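Local coordinates for heat shock protein-related protein (Deinococcus radiodurans, PDB 4FEI) that is a small heat shock protein that probably acts as a chaperone in the stress response; this chain is its alpha-crystallin domain, at residues A[16-21]-A[68-73]; A[20-25]-A[41-46]. All coordinates share one frame; numbering follows the deposited sequence.

Contact 1: residues A[16-21]-A[68-73]; sequences THLDLL and AFPEPV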
loop_
_atom_site.group_PDB
_atom_site.type_symbol
_atom_site.label_atom_id
_atom_site.label_comp_id
_atom_site.label_asym_id
_atom_site.label_seq_id
_atom_site.Cartn_x
_atom_site.Cartn_y
_atom_site.Cartn_z
ATOM N N THR A 16 -1.823 5.739 -25.733
ATOM C CA THR A 16 -2.397 4.620 -26.455
ATOM C C THR A 16 -3.086 3.674 -25.475
ATOM O O THR A 16 -3.988 2.911 -25.863
ATOM C CB THR A 16 -1.320 3.827 -27.330
ATOM O OG1 THR A 16 -0.393 3.131 -26.472
ATOM C CG2 THR A 16 -0.531 4.773 -28.280
ATOM N N HIS A 17 -2.651 3.724 -24.222
ATOM C CA HIS A 17 -3.161 2.845 -23.182
ATOM C C HIS A 17 -3.832 3.585 -22.033
ATOM O O HIS A 17 -3.592 4.766 -21.802
ATOM C CB HIS A 17 -2.057 1.936 -22.639
ATOM C CG HIS A 17 -1.629 0.879 -23.601
ATOM N ND1 HIS A 17 -0.684 1.103 -24.583
ATOM C CD2 HIS A 17 -2.023 -0.410 -23.740
ATOM C CE1 HIS A 17 -0.524 -0.005 -25.294
ATOM N NE2 HIS A 17 -1.318 -0.939 -24.797
ATOM N N LEU A 18 -4.649 2.844 -21.291
ATOM C CA LEU A 18 -5.298 3.315 -20.074
ATOM C C LEU A 18 -4.764 2.440 -18.925
ATOM O O LEU A 18 -4.882 1.205 -18.977
ATOM C CB LEU A 18 -6.805 3.136 -20.231
ATOM C CG LEU A 18 -7.748 3.713 -19.189
ATOM C CD1 LEU A 18 -7.591 5.256 -19.065
ATOM C CD2 LEU A 18 -9.180 3.346 -19.551
ATOM N N ASP A 19 -4.161 3.067 -17.909
ATOM C CA ASP A 19 -3.603 2.342 -16.766
ATOM C C ASP A 19 -4.448 2.477 -15.521
ATOM O O ASP A 19 -4.842 3.592 -15.132
ATOM C CB ASP A 19 -2.214 2.876 -16.387
ATOM C CG ASP A 19 -1.197 2.727 -17.497
ATOM O OD1 ASP A 19 -1.378 1.821 -18.359
ATOM O OD2 ASP A 19 -0.226 3.520 -17.506
ATOM N N LEU A 20 -4.676 1.359 -14.855
ATOM C CA LEU A 20 -5.277 1.356 -13.531
ATOM C C LEU A 20 -4.169 1.043 -12.548
ATOM O O LEU A 20 -3.498 0.033 -12.681
ATOM C CB LEU A 20 -6.366 0.286 -13.449
ATOM C CG LEU A 20 -7.218 -0.020 -12.216
ATOM C CD1 LEU A 20 -6.537 -1.056 -11.353
ATOM C CD2 LEU A 20 -7.580 1.216 -11.390
ATOM N N LEU A 21 -3.939 1.927 -11.592
ATOM C CA LEU A 21 -2.998 1.660 -10.510
ATOM C C LEU A 21 -3.784 1.457 -9.222
ATOM O O LEU A 21 -4.625 2.286 -8.835
ATOM C CB LEU A 21 -2.003 2.811 -10.328
ATOM C CG LEU A 21 -1.025 3.076 -11.475
ATOM C CD1 LEU A 21 -1.527 4.166 -12.369
ATOM C CD2 LEU A 21 0.306 3.545 -10.855
ATOM N N ALA A 68 -15.367 1.450 -13.227
ATOM C CA ALA A 68 -15.809 1.737 -14.608
ATOM C C ALA A 68 -14.655 2.343 -15.347
ATOM O O ALA A 68 -13.952 3.205 -14.777
ATOM C CB ALA A 68 -16.980 2.726 -14.595
ATOM N N PHE A 69 -14.428 1.907 -16.588
ATOM C CA PHE A 69 -13.384 2.531 -17.436
ATOM C C PHE A 69 -13.730 3.998 -17.730
ATOM O O PHE A 69 -14.822 4.287 -18.185
ATOM C CB PHE A 69 -13.214 1.798 -18.761
ATOM C CG PHE A 69 -12.732 0.385 -18.626
ATOM C CD1 PHE A 69 -13.579 -0.699 -18.929
ATOM C CD2 PHE A 69 -11.431 0.128 -18.226
ATOM C CE1 PHE A 69 -13.130 -2.012 -18.799
ATOM C CE2 PHE A 69 -10.955 -1.193 -18.100
ATOM C CZ PHE A 69 -11.808 -2.264 -18.392
ATOM N N PRO A 70 -12.793 4.917 -17.471
ATOM C CA PRO A 70 -13.014 6.359 -17.755
ATOM C C PRO A 70 -13.057 6.604 -19.247
ATOM O O PRO A 70 -13.575 7.632 -19.688
ATOM C CB PRO A 70 -11.746 7.053 -17.169
ATOM C CG PRO A 70 -11.125 6.018 -16.251
ATOM C CD PRO A 70 -11.482 4.669 -16.834
ATOM N N GLU A 71 -12.484 5.657 -20.000
ATOM C CA GLU A 71 -12.358 5.725 -21.458
ATOM C C GLU A 71 -12.623 4.320 -21.994
ATOM O O GLU A 71 -12.143 3.356 -21.410
ATOM C CB GLU A 71 -10.923 6.115 -21.790
ATOM C CG GLU A 71 -10.777 7.152 -22.846
ATOM C CD GLU A 71 -11.052 8.545 -22.300
ATOM O OE1 GLU A 71 -12.264 8.932 -22.267
ATOM O OE2 GLU A 71 -10.050 9.249 -21.937
ATOM N N PRO A 72 -13.365 4.194 -23.118
ATOM C CA PRO A 72 -13.561 2.867 -23.728
ATOM C C PRO A 72 -12.236 2.196 -24.142
ATOM O O PRO A 72 -11.352 2.846 -24.684
ATOM C CB PRO A 72 -14.470 3.153 -24.930
ATOM C CG PRO A 72 -14.316 4.663 -25.174
ATOM C CD PRO A 72 -14.110 5.253 -23.831
ATOM N N VAL A 73 -12.109 0.900 -23.862
ATOM C CA VAL A 73 -10.900 0.142 -24.195
ATOM C C VAL A 73 -11.200 -1.014 -25.145
ATOM O O VAL A 73 -12.339 -1.477 -25.217
ATOM C CB VAL A 73 -10.170 -0.407 -22.926
ATOM C CG1 VAL A 73 -9.749 0.741 -21.987
ATOM C CG2 VAL A 73 -11.041 -1.425 -22.176
#
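Leu18 and Glu71 bring the backbones of residues 16-21 and 68-73 closest, their CA atoms 7.6 Å apart, where a loop passes beside a strand without pairing with it. One methyl of Leu18 carries nearly all of the meeting. With CG anti to the backbone N (chi1 -172°), the side chain stands out from the strand and sets CD2 into the curve of the loop. There Leu18 CD2 lies 3.6 Å from Val73 CG1, the two side chains crossing at about a right angle, and 3.8 Å from Pro70 CD on the proline ring. Glu71 adds two more contacts: Leu18 CD2 comes within 3.5 Å of the carbonyl O of Glu71, in van der Waals contact, and meets its CB, whereas the carboxylate leads away. The ring of Phe69 is approached obliquely, Leu18 CD2 lying 4.1 Å from Phe69 CD2.

Val73 divides its methyls between two neighbours. While CG1 touches Leu18, CG2 sits over the centre of the Phe69 ring, 3.9 Å above its plane, a CH-pi-like approach that packs the loop on itself. Phe69 also meets Phe91 edge-to-face. The second subunit reaches the same place: its Leu54 packs on Leu18 and Glu71, and its Arg55 is hydrogen-bonded to Ala68 O. A strand leucine packed under the loop that crosses from strand 62-68 to strand 79-83 of the facing sheet is part of the alpha-crystallin beta sandwich, here at its surface.

Contact 2: residues A[20-25]-A[41-46]; sequences LLLDVP and LTVSGE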
loop_
_atom_site.group_PDB
_atom_site.type_symbol
_atom_site.label_atom_id
_atom_site.label_comp_id
_atom_site.label_asym_id
_atom_site.label_seq_id
_atom_site.Cartn_x
_atom_site.Cartn_y
_atom_site.Cartn_z
ATOM N N LEU A 20 -4.676 1.359 -14.855
ATOM C CA LEU A 20 -5.277 1.356 -13.531
ATOM C C LEU A 20 -4.169 1.043 -12.548
ATOM O O LEU A 20 -3.498 0.033 -12.681
ATOM C CB LEU A 20 -6.366 0.286 -13.449
ATOM C CG LEU A 20 -7.218 -0.020 -12.216
ATOM C CD1 LEU A 20 -6.537 -1.056 -11.353
ATOM C CD2 LEU A 20 -7.580 1.216 -11.390
ATOM N N LEU A 21 -3.939 1.927 -11.592
ATOM C CA LEU A 21 -2.998 1.660 -10.510
ATOM C C LEU A 21 -3.784 1.457 -9.222
ATOM O O LEU A 21 -4.625 2.286 -8.835
ATOM C CB LEU A 21 -2.003 2.811 -10.328
ATOM C CG LEU A 21 -1.025 3.076 -11.475
ATOM C CD1 LEU A 21 -1.527 4.166 -12.369
ATOM C CD2 LEU A 21 0.306 3.545 -10.855
ATOM N N LEU A 22 -3.508 0.350 -8.551
ATOM C CA LEU A 22 -4.285 -0.039 -7.360
ATOM C C LEU A 22 -3.328 -0.323 -6.194
ATOM O O LEU A 22 -2.464 -1.171 -6.316
ATOM C CB LEU A 22 -5.159 -1.266 -7.688
ATOM C CG LEU A 22 -6.265 -1.600 -6.700
ATOM C CD1 LEU A 22 -7.432 -0.603 -6.827
ATOM C CD2 LEU A 22 -6.756 -3.074 -6.904
ATOM N N ASP A 23 -3.471 0.411 -5.100
ATOM C CA ASP A 23 -2.572 0.253 -3.949
ATOM C C ASP A 23 -2.965 -1.014 -3.175
ATOM O O ASP A 23 -3.968 -1.015 -2.424
ATOM C CB ASP A 23 -2.644 1.458 -2.996
ATOM C CG ASP A 23 -1.914 2.657 -3.517
ATOM O OD1 ASP A 23 -2.231 3.791 -3.057
ATOM O OD2 ASP A 23 -1.014 2.499 -4.356
ATOM N N VAL A 24 -2.164 -2.077 -3.370
ATOM C CA VAL A 24 -2.425 -3.348 -2.703
ATOM C C VAL A 24 -1.176 -3.871 -1.907
ATOM O O VAL A 24 -0.630 -4.929 -2.222
ATOM C CB VAL A 24 -2.981 -4.423 -3.729
ATOM C CG1 VAL A 24 -4.447 -4.103 -4.166
ATOM C CG2 VAL A 24 -2.079 -4.543 -4.948
ATOM N N PRO A 25 -0.700 -3.111 -0.906
ATOM C CA PRO A 25 0.481 -3.610 -0.183
ATOM C C PRO A 25 0.162 -4.847 0.659
ATOM O O PRO A 25 -0.912 -4.906 1.246
ATOM C CB PRO A 25 0.881 -2.419 0.725
ATOM C CG PRO A 25 -0.356 -1.704 0.954
ATOM C CD PRO A 25 -1.182 -1.842 -0.332
ATOM N N LEU A 41 -14.179 -2.911 -14.836
ATOM C CA LEU A 41 -13.137 -3.795 -14.408
ATOM C C LEU A 41 -13.440 -4.206 -12.967
ATOM O O LEU A 41 -13.736 -3.349 -12.076
ATOM C CB LEU A 41 -11.809 -3.073 -14.478
ATOM C CG LEU A 41 -10.461 -3.769 -14.568
ATOM C CD1 LEU A 41 -9.555 -3.143 -13.590
ATOM C CD2 LEU A 41 -10.511 -5.269 -14.367
ATOM N N THR A 42 -13.403 -5.521 -12.737
ATOM C CA THR A 42 -13.592 -6.036 -11.386
ATOM C C THR A 42 -12.285 -6.569 -10.872
ATOM O O THR A 42 -11.651 -7.374 -11.539
ATOM C CB THR A 42 -14.728 -7.056 -11.268
ATOM O OG1 THR A 42 -15.932 -6.479 -11.815
ATOM C CG2 THR A 42 -14.932 -7.445 -9.788
ATOM N N VAL A 43 -11.864 -6.052 -9.717
ATOM C CA VAL A 43 -10.617 -6.485 -9.089
ATOM C C VAL A 43 -10.949 -7.049 -7.706
ATOM O O VAL A 43 -11.696 -6.416 -6.928
ATOM C CB VAL A 43 -9.580 -5.306 -8.888
ATOM C CG1 VAL A 43 -8.252 -5.882 -8.501
ATOM C CG2 VAL A 43 -9.400 -4.517 -10.121
ATOM N N SER A 44 -10.379 -8.208 -7.390
ATOM C CA SER A 44 -10.546 -8.825 -6.096
ATOM C C SER A 44 -9.239 -9.429 -5.644
ATOM O O SER A 44 -8.375 -9.705 -6.446
ATOM C CB SER A 44 -11.674 -9.877 -6.138
ATOM O OG SER A 44 -11.361 -10.911 -7.065
ATOM N N GLY A 45 -9.090 -9.597 -4.332
ATOM C CA GLY A 45 -7.926 -10.234 -3.739
ATOM C C GLY A 45 -8.035 -10.231 -2.235
ATOM O O GLY A 45 -9.096 -9.919 -1.692
ATOM N N GLU A 46 -6.917 -10.527 -1.545
ATOM C CA GLU A 46 -6.941 -10.688 -0.113
ATOM C C GLU A 46 -5.574 -10.404 0.497
ATOM O O GLU A 46 -4.541 -10.653 -0.126
ATOM C CB GLU A 46 -7.353 -12.126 0.199
ATOM C CG GLU A 46 -7.472 -12.468 1.673
ATOM C CD GLU A 46 -7.831 -13.915 1.929
ATOM O OE1 GLU A 46 -8.041 -14.299 3.117
ATOM O OE2 GLU A 46 -7.900 -14.680 0.968
#
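No flat group takes part where Leu20 and Leu22 face Leu41 and Val43: branched aliphatic side chains from two sheets meet directly. The closer pair is Leu22 with Val43. Leu22 CD2 and Val43 CG1 come tip to tip at 3.6 Å, and Val43 CB lies 4.1 Å from the same leucine methyl. The torsions aim the two ends at each other, Leu22 CG and Val43 CG1 both anti to their backbone N (chi1 -166° and -169°), across 9.2 Å between the CA atoms of Leu22 and Val43.

Leu20 and Leu41 meet less closely. Their side chains cross at a slant, and the branch point Leu20 CG lies 4.1 Å from the methyl Leu41 CD1, a methyl resting against the flank of the opposing leucine. The contact is wholly apolar and buried.

The two segments run in roughly the same direction but belong to different sheets, so they join through the sandwich core and not through paired backbones. Strand 17-23 lies between strands 9-14 and 86-92, and Leu20 also touches Trp11 and Val89. On the other layer strand 40-47 lies between strands 33-37 and 62-68, where Leu34 packs on both Leu41 and Val43, and Phe63 flanks Val43.

In the fold
Contacts 1 and 2 both start from strand 17-23, and their centres lie about 14 Å apart. Contact 2 is near the middle of the chain, its centre about 3 Å from the chain centre, while contact 1 lies about 11 Å out, toward the surface. Phe69 joins them: its CZ packs 4.0 Å from Leu41 CB, making the apolar core continuous with the loop. Contact 2 joins the two sheets through the core; contact 1 joins the same strand to the loop between strands 62-68 and 79-83. Both also border the second subunit. Within segment 20-25, Asp23, which takes no part in contact 2 itself, forms salt bridges with Arg47 and Arg58 of that subunit, so the same strand serves both sandwich and dimer.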